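Local coordinates for uncharacterized protein (Streptococcus pneumoniae, PDB 3LFT), which binds L-tryptophan and probably serves as the substrate-binding component of an ABC transporter, with an amino acid or related compound as its cargo, at residues Glu30-Asp35 with Gln249-Ala254; Gln57-Ala60 with Leu65-Gly68; Lys127-Asn132 with Gly228-Val233. All blocks are in the same frame, centred on the assembly; numbering follows the deposited sequence.

Contact 1 of 3, residues Glu30-Asp35 with Gln249-Ala254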
loop_
_atom_site.group_PDB
_atom_site.type_symbol
_atom_site.label_atom_id
_atom_site.label_comp_id
_atom_site.label_asym_id
_atom_site.label_seq_id
_atom_site.Cartn_x
_atom_site.Cartn_y
_atom_site.Cartn_z
ATOM N N GLU A 30 -14.022 -12.469 15.716
ATOM C CA GLU A 30 -15.400 -12.053 15.988
ATOM C C GLU A 30 -16.419 -13.177 15.779
ATOM O O GLU A 30 -17.626 -12.959 15.923
ATOM C CB GLU A 30 -15.766 -10.834 15.121
ATOM C CG GLU A 30 -14.918 -9.581 15.363
ATOM C CD GLU A 30 -14.947 -9.134 16.811
ATOM O OE1 GLU A 30 -15.998 -9.275 17.469
ATOM O OE2 GLU A 30 -13.905 -8.647 17.282
ATOM N N GLY A 31 -15.939 -14.372 15.441
ATOM C CA GLY A 31 -16.817 -15.532 15.224
ATOM C C GLY A 31 -17.184 -15.815 13.779
ATOM O O GLY A 31 -17.885 -16.793 13.492
ATOM N N TYR A 32 -16.732 -14.959 12.871
ATOM C CA TYR A 32 -17.051 -15.119 11.461
ATOM C C TYR A 32 -16.000 -16.007 10.800
ATOM O O TYR A 32 -15.007 -15.541 10.242
ATOM C CB TYR A 32 -17.230 -13.759 10.777
ATOM C CG TYR A 32 -18.425 -12.984 11.302
ATOM C CD1 TYR A 32 -19.632 -12.960 10.601
ATOM C CD2 TYR A 32 -18.357 -12.298 12.520
ATOM C CE1 TYR A 32 -20.728 -12.246 11.097
ATOM C CE2 TYR A 32 -19.441 -11.594 13.018
ATOM C CZ TYR A 32 -20.620 -11.568 12.305
ATOM O OH TYR A 32 -21.701 -10.864 12.802
ATOM N N LYS A 33 -16.204 -17.314 10.945
ATOM C CA LYS A 33 -15.304 -18.319 10.378
ATOM C C LYS A 33 -16.089 -19.594 10.103
ATOM O O LYS A 33 -17.214 -19.741 10.579
ATOM C CB LYS A 33 -14.125 -18.607 11.324
ATOM C CG LYS A 33 -14.548 -18.950 12.751
ATOM C CD LYS A 33 -13.381 -19.382 13.639
ATOM C CE LYS A 33 -13.098 -20.874 13.538
ATOM N NZ LYS A 33 -12.076 -21.199 12.501
ATOM N N ASP A 34 -15.493 -20.511 9.340
ATOM C CA ASP A 34 -16.126 -21.799 9.006
ATOM C C ASP A 34 -17.543 -21.586 8.452
ATOM O O ASP A 34 -17.729 -20.820 7.503
ATOM C CB ASP A 34 -16.118 -22.758 10.214
ATOM C CG ASP A 34 -14.710 -23.107 10.685
ATOM O OD1 ASP A 34 -13.778 -23.134 9.853
ATOM O OD2 ASP A 34 -14.539 -23.370 11.894
ATOM N N ASP A 35 -18.533 -22.235 9.062
ATOM C CA ASP A 35 -19.916 -22.178 8.579
ATOM C C ASP A 35 -20.621 -20.824 8.803
ATOM O O ASP A 35 -21.708 -20.608 8.265
ATOM C CB ASP A 35 -20.748 -23.329 9.173
ATOM N N GLN A 249 -18.441 -4.828 11.852
ATOM C CA GLN A 249 -19.284 -3.708 12.255
ATOM C C GLN A 249 -20.397 -3.460 11.227
ATOM O O GLN A 249 -21.552 -3.176 11.603
ATOM C CB GLN A 249 -18.454 -2.437 12.369
ATOM C CG GLN A 249 -17.712 -2.181 13.626
ATOM C CD GLN A 249 -17.140 -0.777 13.565
ATOM O OE1 GLN A 249 -17.815 0.219 13.887
ATOM N NE2 GLN A 249 -15.923 -0.681 13.081
ATOM N N VAL A 250 -20.053 -3.532 9.944
ATOM C CA VAL A 250 -21.010 -3.286 8.876
ATOM C C VAL A 250 -21.994 -4.442 8.741
ATOM O O VAL A 250 -23.194 -4.208 8.597
ATOM C CB VAL A 250 -20.313 -2.882 7.544
ATOM C CG1 VAL A 250 -21.347 -2.740 6.415
ATOM C CG2 VAL A 250 -19.543 -1.571 7.730
ATOM N N LEU A 251 -21.526 -5.690 8.867
ATOM C CA LEU A 251 -22.454 -6.827 8.868
ATOM C C LEU A 251 -23.501 -6.653 9.957
ATOM O O LEU A 251 -24.683 -6.977 9.744
ATOM C CB LEU A 251 -21.717 -8.156 9.037
ATOM C CG LEU A 251 -20.833 -8.571 7.870
ATOM C CD1 LEU A 251 -20.008 -9.789 8.241
ATOM C CD2 LEU A 251 -21.648 -8.820 6.604
ATOM N N LYS A 252 -23.051 -6.140 11.109
ATOM C CA LYS A 252 -23.906 -5.929 12.283
ATOM C C LYS A 252 -24.734 -4.653 12.203
ATOM O O LYS A 252 -25.491 -4.341 13.132
ATOM C CB LYS A 252 -23.087 -5.960 13.577
ATOM C CG LYS A 252 -22.495 -7.318 13.870
ATOM C CD LYS A 252 -21.740 -7.314 15.194
ATOM C CE LYS A 252 -21.272 -8.733 15.552
ATOM N NZ LYS A 252 -22.400 -9.708 15.650
ATOM N N GLY A 253 -24.630 -3.935 11.086
ATOM C CA GLY A 253 -25.557 -2.821 10.833
ATOM C C GLY A 253 -24.979 -1.424 10.712
ATOM O O GLY A 253 -25.723 -0.470 10.445
ATOM N N ALA A 254 -23.672 -1.252 10.942
ATOM C CA ALA A 254 -23.088 0.089 10.785
ATOM C C ALA A 254 -23.325 0.582 9.364
ATOM O O ALA A 254 -23.225 -0.202 8.410
ATOM C CB ALA A 254 -21.590 0.077 11.098
#
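Lys252 NZ donates a hydrogen bond of 3.2 Å to Tyr32 OH, the only polar bond between residues 30-35 and 249-254. The amine comes in at the edge of the ring, near its plane, and makes an angle of about 133° with the CZ-OH bond of Tyr32. The lysine chain runs extended from CB as far as CE and then bends at the last torsion (chi4 -58°), which swings NZ in beside the phenol oxygen; CE itself lies 3.5 Å from Tyr32 OH. One branch of Leu251 supplies the apolar half: its CD1 approaches the ring obliquely, 3.8 Å from Tyr32 CE1 and 4.0 Å from Tyr32 CD1, and the two side chains run alongside each other with opposite headings. Val248, one turn back on helix 236-251, and Leu27 of helix 14-29 also touch the tyrosine. Gly31 and Gly253 each end a helix in a Schellman motif, and the tyrosine, itself the centre of an inverse gamma turn, bridges from one of these ends to the other. Glu30 OE1 stays 6.7 Å from Lys252 NZ, while its carboxylate is salt-bridged to Lys245. At this surface site a phenol that is probably neutral accepts from an amine that is probably charged, beside a modest apolar patch, so the link joins the two helix ends without pairing opposite charges.

Contact 2 of 3, residues Gln57-Ala60 with Leu65-Gly68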
loop_
_atom_site.group_PDB
_atom_site.type_symbol
_atom_site.label_atom_id
_atom_site.label_comp_id
_atom_site.label_asym_id
_atom_site.label_seq_id
_atom_site.Cartn_x
_atom_site.Cartn_y
_atom_site.Cartn_z
ATOM N N GLN A 57 -19.344 -8.805 -11.151
ATOM C CA GLN A 57 -19.817 -10.079 -10.613
ATOM C C GLN A 57 -20.053 -9.995 -9.104
ATOM O O GLN A 57 -21.117 -10.378 -8.615
ATOM C CB GLN A 57 -18.800 -11.179 -10.944
ATOM C CG GLN A 57 -18.815 -11.576 -12.408
ATOM C CD GLN A 57 -17.578 -12.313 -12.910
ATOM O OE1 GLN A 57 -16.520 -12.351 -12.268
ATOM N NE2 GLN A 57 -17.704 -12.868 -14.109
ATOM N N LEU A 58 -19.075 -9.458 -8.372
ATOM C CA LEU A 58 -19.118 -9.482 -6.900
ATOM C C LEU A 58 -20.260 -8.667 -6.310
ATOM O O LEU A 58 -20.761 -8.995 -5.233
ATOM C CB LEU A 58 -17.765 -9.034 -6.318
ATOM C CG LEU A 58 -16.594 -10.011 -6.481
ATOM C CD1 LEU A 58 -15.253 -9.284 -6.241
ATOM C CD2 LEU A 58 -16.729 -11.210 -5.530
ATOM N N VAL A 59 -20.678 -7.611 -7.012
ATOM C CA VAL A 59 -21.731 -6.740 -6.468
ATOM C C VAL A 59 -23.134 -7.197 -6.847
ATOM O O VAL A 59 -24.117 -6.615 -6.379
ATOM C CB VAL A 59 -21.532 -5.240 -6.837
ATOM C CG1 VAL A 59 -20.154 -4.751 -6.408
ATOM C CG2 VAL A 59 -21.776 -4.988 -8.313
ATOM N N ALA A 60 -23.220 -8.247 -7.659
ATOM C CA ALA A 60 -24.492 -8.759 -8.168
ATOM C C ALA A 60 -24.693 -10.238 -7.814
ATOM O O ALA A 60 -25.469 -10.941 -8.474
ATOM C CB ALA A 60 -24.554 -8.550 -9.663
ATOM N N LEU A 65 -21.838 -7.500 1.605
ATOM C CA LEU A 65 -20.921 -6.381 1.354
ATOM C C LEU A 65 -19.766 -6.914 0.532
ATOM O O LEU A 65 -19.595 -8.134 0.393
ATOM C CB LEU A 65 -20.412 -5.721 2.655
ATOM C CG LEU A 65 -19.681 -6.589 3.694
ATOM C CD1 LEU A 65 -18.225 -6.890 3.305
ATOM C CD2 LEU A 65 -19.723 -5.890 5.049
ATOM N N VAL A 66 -18.969 -5.999 -0.022
ATOM C CA VAL A 66 -17.759 -6.369 -0.730
ATOM C C VAL A 66 -16.570 -5.615 -0.141
ATOM O O VAL A 66 -16.731 -4.542 0.470
ATOM C CB VAL A 66 -17.889 -6.123 -2.263
ATOM C CG1 VAL A 66 -18.922 -7.064 -2.877
ATOM C CG2 VAL A 66 -18.282 -4.690 -2.533
ATOM N N VAL A 67 -15.383 -6.176 -0.358
ATOM C CA VAL A 67 -14.134 -5.673 0.213
ATOM C C VAL A 67 -13.132 -5.522 -0.904
ATOM O O VAL A 67 -12.924 -6.477 -1.656
ATOM C CB VAL A 67 -13.553 -6.673 1.258
ATOM C CG1 VAL A 67 -12.300 -6.094 1.922
ATOM C CG2 VAL A 67 -14.603 -7.022 2.326
ATOM N N GLY A 68 -12.529 -4.345 -1.025
ATOM C CA GLY A 68 -11.499 -4.121 -2.031
ATOM C C GLY A 68 -10.150 -3.934 -1.379
ATOM O O GLY A 68 -9.946 -2.977 -0.621
#
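Val66 points from its strand toward the last turn of helix 48-58, and its two methyl branches divide the work. CG1 rests against the end of the helix, 3.6 Å from the carbonyl oxygen of Leu58 and 4.1 Å from Leu58 CB. CG2 reaches instead to Val59, whose CG1 lies 4.3 Å from it. With chi1 at -67°, CG1 stands beside the backbone N of Val66 and CG2 between N and the carbonyl carbon, and the fork thus straddles Leu58 and Val59. Leu58 also aims toward the strand, but its touch on Val66 is made at CB; farther out, the side chain packs on Leu8, Asp40 and Met42 of the neighbouring strands. The flanking Leu65 and Val67 point away from residues 57-60 and meet helix 236-251 on the other face of the sheet. This packing, without a polar bond between the two segments, joins the C-terminal end of a helix to the strand that follows it, completing the beta-alpha-beta crossover from strand 37-43 to strand 65-69, with strand 3-9 between them, in a parallel alpha/beta sheet of the kind found in the lobes of periplasmic binding proteins.

Contact 3 of 3, residues Lys127-Asn132 with Gly228-Val233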
loop_
_atom_site.group_PDB
_atom_site.type_symbol
_atom_site.label_atom_id
_atom_site.label_comp_id
_atom_site.label_asym_id
_atom_site.label_seq_id
_atom_site.Cartn_x
_atom_site.Cartn_y
_atom_site.Cartn_z
ATOM N N LYS A 127 17.860 11.120 5.240
ATOM C CA LYS A 127 18.853 12.090 5.703
ATOM C C LYS A 127 19.802 11.490 6.740
ATOM O O LYS A 127 20.992 11.820 6.751
ATOM C CB LYS A 127 18.160 13.311 6.307
ATOM C CG LYS A 127 17.368 14.146 5.325
ATOM C CD LYS A 127 18.233 14.936 4.349
ATOM C CE LYS A 127 19.033 16.007 5.057
ATOM N NZ LYS A 127 19.563 16.975 4.057
ATOM N N ALA A 128 19.284 10.622 7.610
ATOM C CA ALA A 128 20.089 10.042 8.684
ATOM C C ALA A 128 20.952 8.880 8.204
ATOM O O ALA A 128 22.123 8.762 8.592
ATOM C CB ALA A 128 19.188 9.591 9.816
ATOM N N LEU A 129 20.378 8.033 7.354
ATOM C CA LEU A 129 21.025 6.789 6.975
ATOM C C LEU A 129 21.981 6.939 5.791
ATOM O O LEU A 129 23.026 6.290 5.735
ATOM C CB LEU A 129 19.948 5.723 6.703
ATOM C CG LEU A 129 20.387 4.289 6.422
ATOM C CD1 LEU A 129 21.214 3.714 7.558
ATOM C CD2 LEU A 129 19.156 3.436 6.176
ATOM N N THR A 130 21.604 7.784 4.832
ATOM C CA THR A 130 22.437 8.046 3.662
ATOM C C THR A 130 22.607 9.556 3.508
ATOM O O THR A 130 21.977 10.184 2.648
ATOM C CB THR A 130 21.875 7.410 2.364
ATOM O OG1 THR A 130 20.487 7.748 2.224
ATOM C CG2 THR A 130 22.018 5.892 2.399
ATOM N N PRO A 131 23.470 10.158 4.353
ATOM C CA PRO A 131 23.602 11.607 4.299
ATOM C C PRO A 131 24.227 12.135 3.002
ATOM O O PRO A 131 24.152 13.337 2.754
ATOM C CB PRO A 131 24.508 11.926 5.503
ATOM C CG PRO A 131 25.236 10.636 5.796
ATOM C CD PRO A 131 24.252 9.560 5.449
ATOM N N ASN A 132 24.816 11.260 2.184
ATOM C CA ASN A 132 25.399 11.681 0.899
ATOM C C ASN A 132 24.396 11.769 -0.259
ATOM O O ASN A 132 24.720 12.269 -1.340
ATOM C CB ASN A 132 26.585 10.776 0.518
ATOM C CG ASN A 132 27.529 11.414 -0.519
ATOM O OD1 ASN A 132 27.736 12.634 -0.548
ATOM N ND2 ASN A 132 28.134 10.570 -1.351
ATOM N N GLY A 228 15.634 -3.957 -0.785
ATOM C CA GLY A 228 15.628 -2.537 -0.437
ATOM C C GLY A 228 16.501 -2.280 0.775
ATOM O O GLY A 228 16.799 -3.209 1.545
ATOM N N LEU A 229 16.930 -1.033 0.950
ATOM C CA LEU A 229 17.758 -0.657 2.076
ATOM C C LEU A 229 16.937 -0.475 3.352
ATOM O O LEU A 229 17.256 -1.067 4.388
ATOM C CB LEU A 229 18.523 0.621 1.741
ATOM C CG LEU A 229 19.251 1.277 2.926
ATOM C CD1 LEU A 229 20.318 0.358 3.495
ATOM C CD2 LEU A 229 19.844 2.630 2.533
ATOM N N ALA A 230 15.891 0.349 3.277
ATOM C CA ALA A 230 15.148 0.709 4.469
ATOM C C ALA A 230 13.901 1.459 4.059
ATOM O O ALA A 230 13.752 1.916 2.921
ATOM C CB ALA A 230 16.012 1.609 5.370
ATOM N N SER A 231 12.969 1.553 4.999
ATOM C CA SER A 231 11.803 2.405 4.849
ATOM C C SER A 231 11.173 2.687 6.211
ATOM O O SER A 231 11.713 2.283 7.244
ATOM C CB SER A 231 10.781 1.803 3.872
ATOM O OG SER A 231 9.768 2.759 3.583
ATOM N N VAL A 232 10.025 3.360 6.191
ATOM C CA VAL A 232 9.167 3.547 7.372
ATOM C C VAL A 232 7.786 3.092 6.925
ATOM O O VAL A 232 7.265 3.606 5.925
ATOM C CB VAL A 232 9.153 4.995 7.878
ATOM C CG1 VAL A 232 8.339 5.087 9.154
ATOM C CG2 VAL A 232 10.598 5.493 8.099
ATOM N N VAL A 233 7.223 2.117 7.639
ATOM C CA VAL A 233 6.084 1.363 7.114
ATOM C C VAL A 233 5.044 1.079 8.174
ATOM O O VAL A 233 5.339 1.038 9.363
ATOM C CB VAL A 233 6.544 0.013 6.479
ATOM C CG1 VAL A 233 7.483 0.282 5.296
ATOM C CG2 VAL A 233 7.241 -0.872 7.514
#
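Leu129 reaches from the last turn of helix 119-129 onto Leu229 and Ala230. Its CB already points toward residues 228-233, and chi1 of -174° sets CG opposite the backbone N, carrying the branch point outward. CG comes within 4.3 Å of Leu229 CD2, but the real contact is made one atom farther on. CD2 of Leu129 settles 3.7 Å from the CB of Ala230 and 3.8 Å from the CD2 of Leu229, with Leu229 CG close behind at 3.9 Å; a single methyl thus fills the step between two successive residues. Leu229 meets Leu129 tip to tip, its chi1 of 170° extending the chain in the same manner from the facing side. Its CD2 also takes the methyl of Thr130, whose CG2 lies 3.9 Å away, so the last helical residue and the one after it both close on one leucine methyl. The hydroxyl of Thr130, buried here, is hydrogen-bonded to Tyr217 OH and to the carbonyl O of Ile126, which leaves the methyl for the apolar side. Tyr217 touches Leu129, Leu229 and Ala230 as well, and Ile281 packs on both leucines. Helix 119-129 thereby packs against strand 230-233, with Leu125 continuing the packing onto Ala230 and Val232, while strand 216-218, the edge of the four-stranded parallel sheet, adjoins this core and strand 268-271 pairs antiparallel with 230-233.

Contacts 1 and 2 belong to one lobe and are continuous: Leu65 CD2 is 3.8 Å from Val250 CG1 and 3.8 Å from Leu251 CD2, so helix 236-251 bears on the six-stranded sheet from the face opposite helix 48-58. Their centres lie 16 Å apart. Contact 3 sits in the other lobe, on the opposite side of the chain's centre, with its centre about 41 Å from that of contact 1 and 39 Å from that of contact 2. The chain nevertheless runs from strand 230-233 of contact 3 into helix 236-251 of contact 1. Tryptophan is bound between the lobes, in a pocket whose residues extend to the start of that helix.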